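Local coordinates for K Homology domain-containing protein (Pyrococcus horikoshii, PDB 2E3U) that probably binds RNA through its K homology domains, as a Dim2p-type factor in the processing of pre-ribosomal RNA, at residues Q34-K39 with L88-A93; V76-T81 with K92-V97. All blocks are in the same frame, centred on the assembly; numbering follows the deposited sequence.

Interaction 1. Residues Q34-K39 with L88-A93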
loop_
_atom_site.group_PDB
_atom_site.type_symbol
_atom_site.label_atom_id
_atom_site.label_comp_id
_atom_site.label_asym_id
_atom_site.label_seq_id
_atom_site.Cartn_x
_atom_site.Cartn_y
_atom_site.Cartn_z
ATOM N N GLN A 34 0.849 -22.834 -6.258
ATOM C CA GLN A 34 0.979 -21.841 -5.183
ATOM C C GLN A 34 -0.289 -21.015 -5.066
ATOM O O GLN A 34 -0.877 -20.633 -6.072
ATOM C CB GLN A 34 2.148 -20.903 -5.457
ATOM C CG GLN A 34 2.659 -20.170 -4.263
ATOM C CD GLN A 34 3.833 -19.251 -4.622
ATOM O OE1 GLN A 34 4.437 -19.387 -5.689
ATOM N NE2 GLN A 34 4.137 -18.302 -3.742
ATOM N N GLU A 35 -0.688 -20.750 -3.823
ATOM C CA GLU A 35 -1.889 -20.017 -3.499
ATOM C C GLU A 35 -1.643 -19.048 -2.352
ATOM O O GLU A 35 -1.221 -19.456 -1.267
ATOM C CB GLU A 35 -2.997 -21.015 -3.104
ATOM C CG GLU A 35 -4.405 -20.435 -3.013
ATOM C CD GLU A 35 -5.390 -21.415 -2.365
ATOM O OE1 GLU A 35 -5.657 -21.265 -1.147
ATOM O OE2 GLU A 35 -5.881 -22.353 -3.061
ATOM N N GLU A 36 -1.939 -17.765 -2.575
ATOM C CA GLU A 36 -1.983 -16.793 -1.472
ATOM C C GLU A 36 -3.417 -16.363 -1.225
ATOM O O GLU A 36 -4.202 -16.143 -2.153
ATOM C CB GLU A 36 -1.112 -15.560 -1.743
ATOM C CG GLU A 36 0.345 -15.863 -2.038
ATOM C CD GLU A 36 1.110 -16.474 -0.846
ATOM O OE1 GLU A 36 0.880 -16.013 0.312
ATOM O OE2 GLU A 36 1.939 -17.399 -1.085
ATOM N N TYR A 37 -3.769 -16.248 0.040
ATOM C CA TYR A 37 -5.144 -15.897 0.380
ATOM C C TYR A 37 -5.126 -14.605 1.162
ATOM O O TYR A 37 -4.419 -14.514 2.159
ATOM C CB TYR A 37 -5.783 -17.006 1.222
ATOM C CG TYR A 37 -6.984 -16.576 2.033
ATOM C CD1 TYR A 37 -6.831 -15.995 3.296
ATOM C CD2 TYR A 37 -8.270 -16.781 1.556
ATOM C CE1 TYR A 37 -7.937 -15.611 4.068
ATOM C CE2 TYR A 37 -9.400 -16.426 2.321
ATOM C CZ TYR A 37 -9.223 -15.839 3.573
ATOM O OH TYR A 37 -10.318 -15.463 4.315
ATOM N N VAL A 38 -5.911 -13.621 0.741
ATOM C CA VAL A 38 -6.058 -12.398 1.569
ATOM C C VAL A 38 -7.502 -11.935 1.722
ATOM O O VAL A 38 -8.411 -12.525 1.171
ATOM C CB VAL A 38 -5.149 -11.199 1.076
ATOM C CG1 VAL A 38 -3.676 -11.576 1.113
ATOM C CG2 VAL A 38 -5.558 -10.689 -0.298
ATOM N N LYS A 39 -7.703 -10.858 2.466
ATOM C CA LYS A 39 -9.028 -10.280 2.610
ATOM C C LYS A 39 -8.858 -8.781 2.563
ATOM O O LYS A 39 -8.035 -8.244 3.302
ATOM C CB LYS A 39 -9.634 -10.720 3.960
ATOM C CG LYS A 39 -11.149 -10.585 4.091
ATOM C CD LYS A 39 -11.716 -11.782 4.869
ATOM C CE LYS A 39 -13.207 -11.629 5.143
ATOM N NZ LYS A 39 -13.747 -12.564 6.210
ATOM N N LEU A 88 7.795 -15.218 -6.437
ATOM C CA LEU A 88 7.687 -13.789 -6.162
ATOM C C LEU A 88 6.581 -13.117 -7.001
ATOM O O LEU A 88 5.994 -12.105 -6.576
ATOM C CB LEU A 88 9.041 -13.102 -6.414
ATOM C CG LEU A 88 9.165 -11.584 -6.285
ATOM C CD1 LEU A 88 9.040 -11.186 -4.820
ATOM C CD2 LEU A 88 10.548 -11.114 -6.823
ATOM N N ALA A 89 6.293 -13.683 -8.165
ATOM C CA ALA A 89 5.200 -13.181 -8.965
ATOM C C ALA A 89 3.859 -13.246 -8.239
ATOM O O ALA A 89 3.073 -12.312 -8.313
ATOM C CB ALA A 89 5.139 -13.899 -10.319
ATOM N N VAL A 90 3.624 -14.335 -7.511
ATOM C CA VAL A 90 2.423 -14.494 -6.686
ATOM C C VAL A 90 2.406 -13.512 -5.508
ATOM O O VAL A 90 1.381 -12.889 -5.232
ATOM C CB VAL A 90 2.335 -15.974 -6.196
ATOM C CG1 VAL A 90 1.157 -16.231 -5.284
ATOM C CG2 VAL A 90 2.270 -16.932 -7.405
ATOM N N TRP A 91 3.529 -13.416 -4.778
ATOM C CA TRP A 91 3.643 -12.472 -3.627
ATOM C C TRP A 91 3.397 -11.038 -4.072
ATOM O O TRP A 91 2.775 -10.290 -3.372
ATOM C CB TRP A 91 5.028 -12.559 -2.926
ATOM C CG TRP A 91 5.402 -13.935 -2.523
ATOM C CD1 TRP A 91 4.545 -14.957 -2.177
ATOM C CD2 TRP A 91 6.730 -14.460 -2.390
ATOM N NE1 TRP A 91 5.256 -16.078 -1.845
ATOM C CE2 TRP A 91 6.599 -15.816 -1.974
ATOM C CE3 TRP A 91 8.014 -13.923 -2.586
ATOM C CZ2 TRP A 91 7.719 -16.661 -1.772
ATOM C CZ3 TRP A 91 9.132 -14.761 -2.409
ATOM C CH2 TRP A 91 8.972 -16.117 -2.002
ATOM N N LYS A 92 3.880 -10.688 -5.265
ATOM C CA LYS A 92 3.736 -9.359 -5.787
ATOM C C LYS A 92 2.305 -9.053 -6.186
ATOM O O LYS A 92 1.807 -7.946 -5.930
ATOM C CB LYS A 92 4.718 -9.142 -6.963
ATOM C CG LYS A 92 6.163 -8.736 -6.511
ATOM C CD LYS A 92 7.043 -8.459 -7.752
ATOM C CE LYS A 92 8.429 -7.945 -7.400
ATOM N NZ LYS A 92 8.444 -6.878 -6.342
ATOM N N ALA A 93 1.643 -10.015 -6.833
ATOM C CA ALA A 93 0.215 -9.872 -7.092
ATOM C C ALA A 93 -0.568 -9.757 -5.785
ATOM O O ALA A 93 -1.483 -8.960 -5.692
ATOM C CB ALA A 93 -0.332 -11.033 -7.956
#

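Interaction 2. Residues V76-T81 with K92-V97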
loop_
_atom_site.group_PDB
_atom_site.type_symbol
_atom_site.label_atom_id
_atom_site.label_comp_id
_atom_site.label_asym_id
_atom_site.label_seq_id
_atom_site.Cartn_x
_atom_site.Cartn_y
_atom_site.Cartn_z
ATOM N N VAL A 76 -9.808 -12.762 -1.252
ATOM C CA VAL A 76 -9.109 -12.880 -2.538
ATOM C C VAL A 76 -8.049 -13.962 -2.507
ATOM O O VAL A 76 -7.255 -14.034 -1.573
ATOM C CB VAL A 76 -8.462 -11.536 -3.015
ATOM C CG1 VAL A 76 -7.980 -11.632 -4.488
ATOM C CG2 VAL A 76 -9.443 -10.326 -2.827
ATOM N N TRP A 77 -8.069 -14.802 -3.546
ATOM C CA TRP A 77 -7.094 -15.857 -3.774
ATOM C C TRP A 77 -6.180 -15.507 -4.961
ATOM O O TRP A 77 -6.651 -15.250 -6.059
ATOM C CB TRP A 77 -7.815 -17.209 -4.045
ATOM C CG TRP A 77 -8.580 -17.729 -2.882
ATOM C CD1 TRP A 77 -8.150 -18.655 -1.987
ATOM C CD2 TRP A 77 -9.940 -17.387 -2.483
ATOM N NE1 TRP A 77 -9.117 -18.886 -1.049
ATOM C CE2 TRP A 77 -10.230 -18.141 -1.332
ATOM C CE3 TRP A 77 -10.928 -16.522 -2.996
ATOM C CZ2 TRP A 77 -11.472 -18.054 -0.648
ATOM C CZ3 TRP A 77 -12.172 -16.441 -2.330
ATOM C CH2 TRP A 77 -12.431 -17.209 -1.167
ATOM N N ILE A 78 -4.873 -15.530 -4.738
ATOM C CA ILE A 78 -3.912 -15.312 -5.781
ATOM C C ILE A 78 -3.226 -16.629 -6.068
ATOM O O ILE A 78 -2.526 -17.171 -5.218
ATOM C CB ILE A 78 -2.888 -14.189 -5.439
ATOM C CG1 ILE A 78 -3.595 -12.865 -5.113
ATOM C CG2 ILE A 78 -1.890 -14.001 -6.611
ATOM C CD1 ILE A 78 -3.979 -12.649 -3.596
ATOM N N THR A 79 -3.442 -17.156 -7.266
ATOM C CA THR A 79 -2.931 -18.477 -7.605
ATOM C C THR A 79 -1.987 -18.450 -8.809
ATOM O O THR A 79 -2.145 -17.652 -9.740
ATOM C CB THR A 79 -4.067 -19.540 -7.791
ATOM O OG1 THR A 79 -5.021 -19.053 -8.728
ATOM C CG2 THR A 79 -4.819 -19.787 -6.516
ATOM N N SER A 80 -0.986 -19.325 -8.786
ATOM C CA SER A 80 -0.043 -19.331 -9.883
ATOM C C SER A 80 -0.663 -20.122 -11.037
ATOM O O SER A 80 -1.589 -20.880 -10.822
ATOM C CB SER A 80 1.293 -19.925 -9.431
ATOM O OG SER A 80 1.138 -21.288 -9.157
ATOM N N THR A 81 -0.167 -19.896 -12.252
ATOM C CA THR A 81 -0.565 -20.626 -13.450
ATOM C C THR A 81 0.716 -21.227 -14.088
ATOM O O THR A 81 1.828 -21.059 -13.554
ATOM C CB THR A 81 -1.257 -19.700 -14.456
ATOM O OG1 THR A 81 -0.294 -18.798 -15.007
ATOM C CG2 THR A 81 -2.367 -18.889 -13.810
ATOM N N LYS A 92 3.880 -10.688 -5.265
ATOM C CA LYS A 92 3.736 -9.359 -5.787
ATOM C C LYS A 92 2.305 -9.053 -6.186
ATOM O O LYS A 92 1.807 -7.946 -5.930
ATOM C CB LYS A 92 4.718 -9.142 -6.963
ATOM C CG LYS A 92 6.163 -8.736 -6.511
ATOM C CD LYS A 92 7.043 -8.459 -7.752
ATOM C CE LYS A 92 8.429 -7.945 -7.400
ATOM N NZ LYS A 92 8.444 -6.878 -6.342
ATOM N N ALA A 93 1.643 -10.015 -6.833
ATOM C CA ALA A 93 0.215 -9.872 -7.092
ATOM C C ALA A 93 -0.568 -9.757 -5.785
ATOM O O ALA A 93 -1.483 -8.960 -5.692
ATOM C CB ALA A 93 -0.332 -11.033 -7.956
ATOM N N ARG A 94 -0.205 -10.550 -4.776
ATOM C CA ARG A 94 -0.903 -10.492 -3.512
ATOM C C ARG A 94 -0.754 -9.106 -2.858
ATOM O O ARG A 94 -1.716 -8.534 -2.325
ATOM C CB ARG A 94 -0.355 -11.570 -2.561
ATOM C CG ARG A 94 -0.896 -11.410 -1.119
ATOM C CD ARG A 94 0.049 -11.934 -0.064
ATOM N NE ARG A 94 1.324 -11.251 -0.087
ATOM C CZ ARG A 94 2.489 -11.831 0.216
ATOM N NH1 ARG A 94 2.535 -13.105 0.532
ATOM N NH2 ARG A 94 3.621 -11.125 0.193
ATOM N N ASP A 95 0.472 -8.577 -2.910
ATOM C CA ASP A 95 0.805 -7.307 -2.316
ATOM C C ASP A 95 0.121 -6.158 -3.058
ATOM O O ASP A 95 -0.283 -5.197 -2.437
ATOM C CB ASP A 95 2.323 -7.128 -2.284
ATOM C CG ASP A 95 2.988 -8.022 -1.265
ATOM O OD1 ASP A 95 2.296 -8.689 -0.446
ATOM O OD2 ASP A 95 4.229 -8.070 -1.265
ATOM N N ILE A 96 -0.046 -6.281 -4.360
ATOM C CA ILE A 96 -0.807 -5.305 -5.134
ATOM C C ILE A 96 -2.268 -5.275 -4.716
ATOM O O ILE A 96 -2.834 -4.190 -4.507
ATOM C CB ILE A 96 -0.715 -5.592 -6.660
ATOM C CG1 ILE A 96 0.694 -5.298 -7.147
ATOM C CG2 ILE A 96 -1.782 -4.790 -7.452
ATOM C CD1 ILE A 96 0.985 -5.903 -8.551
ATOM N N VAL A 97 -2.878 -6.463 -4.632
ATOM C CA VAL A 97 -4.207 -6.640 -4.029
ATOM C C VAL A 97 -4.346 -6.000 -2.638
ATOM O O VAL A 97 -5.319 -5.239 -2.374
ATOM C CB VAL A 97 -4.573 -8.147 -3.906
ATOM C CG1 VAL A 97 -5.881 -8.346 -3.144
ATOM C CG2 VAL A 97 -4.638 -8.780 -5.308
#

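Interaction 1. Residues Q34-K39 with L88-A93
Val90 meets both Gln34 and Glu36: CG1 lies chiefly against Glu36, with Gln34 NE2 a little farther off, and CG2 against Gln34. CG1, placed anti to the backbone N, lies 3.4 Å from Glu36 CG, the aliphatic part of that chain. CG2 faces the amide end of Gln34, 3.7 Å from Gln34 OE1, and CD of that glutamine also rests on Val90 CB. The two chains run past one another, oppositely directed, the glutamine extended beyond CG. The valine is buried, and it also touches Thr65 and Thr84.

One residue on, Trp91 brings the pyrrole part of its indole to the same pair of polar side chains. Gln34 NE2 stands 3.1 Å from Trp91 NE1; both are donors, so the approach is a packing contact without a hydrogen bond, and the amide and ring planes are 74° apart. Glu36 OE2 lies at the ring edge, near the ring plane, 3.7 Å from Trp91 NE1, a close approach without a hydrogen bond. The carboxylate plane stands 84° from the ring. The bend at chi2 (-66°) brings Glu36 CD to the indole, near Trp91 CD1, while OE1 makes a weak, long ion pair with Arg94. An alanine in place of Gln34 would probably leave Val90 CG2 and the NE1 side of the Trp91 indole without the amide that packs on them, opening a gap there.

The residues involved alternate along the edge strand 35-39 and its lead-in, and the helix 87-101 supplies a consecutive pair; 222 Å² is buried in all. This is the first strand meeting the C-terminal helix of a type I KH domain.

Interaction 2. Residues V76-T81 with K92-V97
Strand 76-80 and helix 92-97 run nearly antiparallel, their N-to-C directions 160° apart and their axes 8.7 Å from each other at closest approach, with the Ile78 and Arg94 CA atoms 6.1 Å apart. Ile78 carries most of the contact. Its CG2, anti to the backbone N, sits 3.6 Å from Ala93 CB, while CD1 lands on the helix backbone itself, 3.8 Å from Arg94 CA, and also touches CB and CG of that arginine. The isoleucine and arginine side chains cross at about a right angle. One turn further along the helix, Ile78 CG1 approaches Val97 CG2.

Alternate strand residues thus face the helix, as expected where a type I KH domain packs its C-terminal helix along the central strand of its three-stranded antiparallel sheet. Val76 and Val97 meet tip to tip, with Val76 CG2 4.1 Å from Val97 CG1; Val38 from the neighbouring strand also packs on this helix face.

Arg94 lends the strand its aliphatic base, while the guanidinium turns from the strand. There NE and NH2 grip Asp95 side-on, both giving hydrogen bonds to the one oxygen: Arg94 NE is 2.8 Å from Asp95 OD1, and the two nitrogens come from the same face of the carboxylate. A weak third bond runs from Arg94 NH2 to Asp95 OD2; the two stronger bonds from NE and NH2 to OD1 probably limit rotation of the guanidinium.

Interactions 1 and 2 lie with centres about 3 Å apart and on the same side of the chain's centre. Both draw on helix 87-101, sharing Lys92 and Ala93, and both reach the same antiparallel sheet, where strands 35-39 and 75-80 are neighbours. Along the chain the order is 34-39, 76-81, then the helix, its earlier part serving interaction 1 and its later part interaction 2. Probable backbone hydrogen bonds, Val38 N to Val76 O and Glu36 O to Ile78 N, tie the two strand segments together, so the helix packs against two adjacent strands of the sheet in the first KH domain.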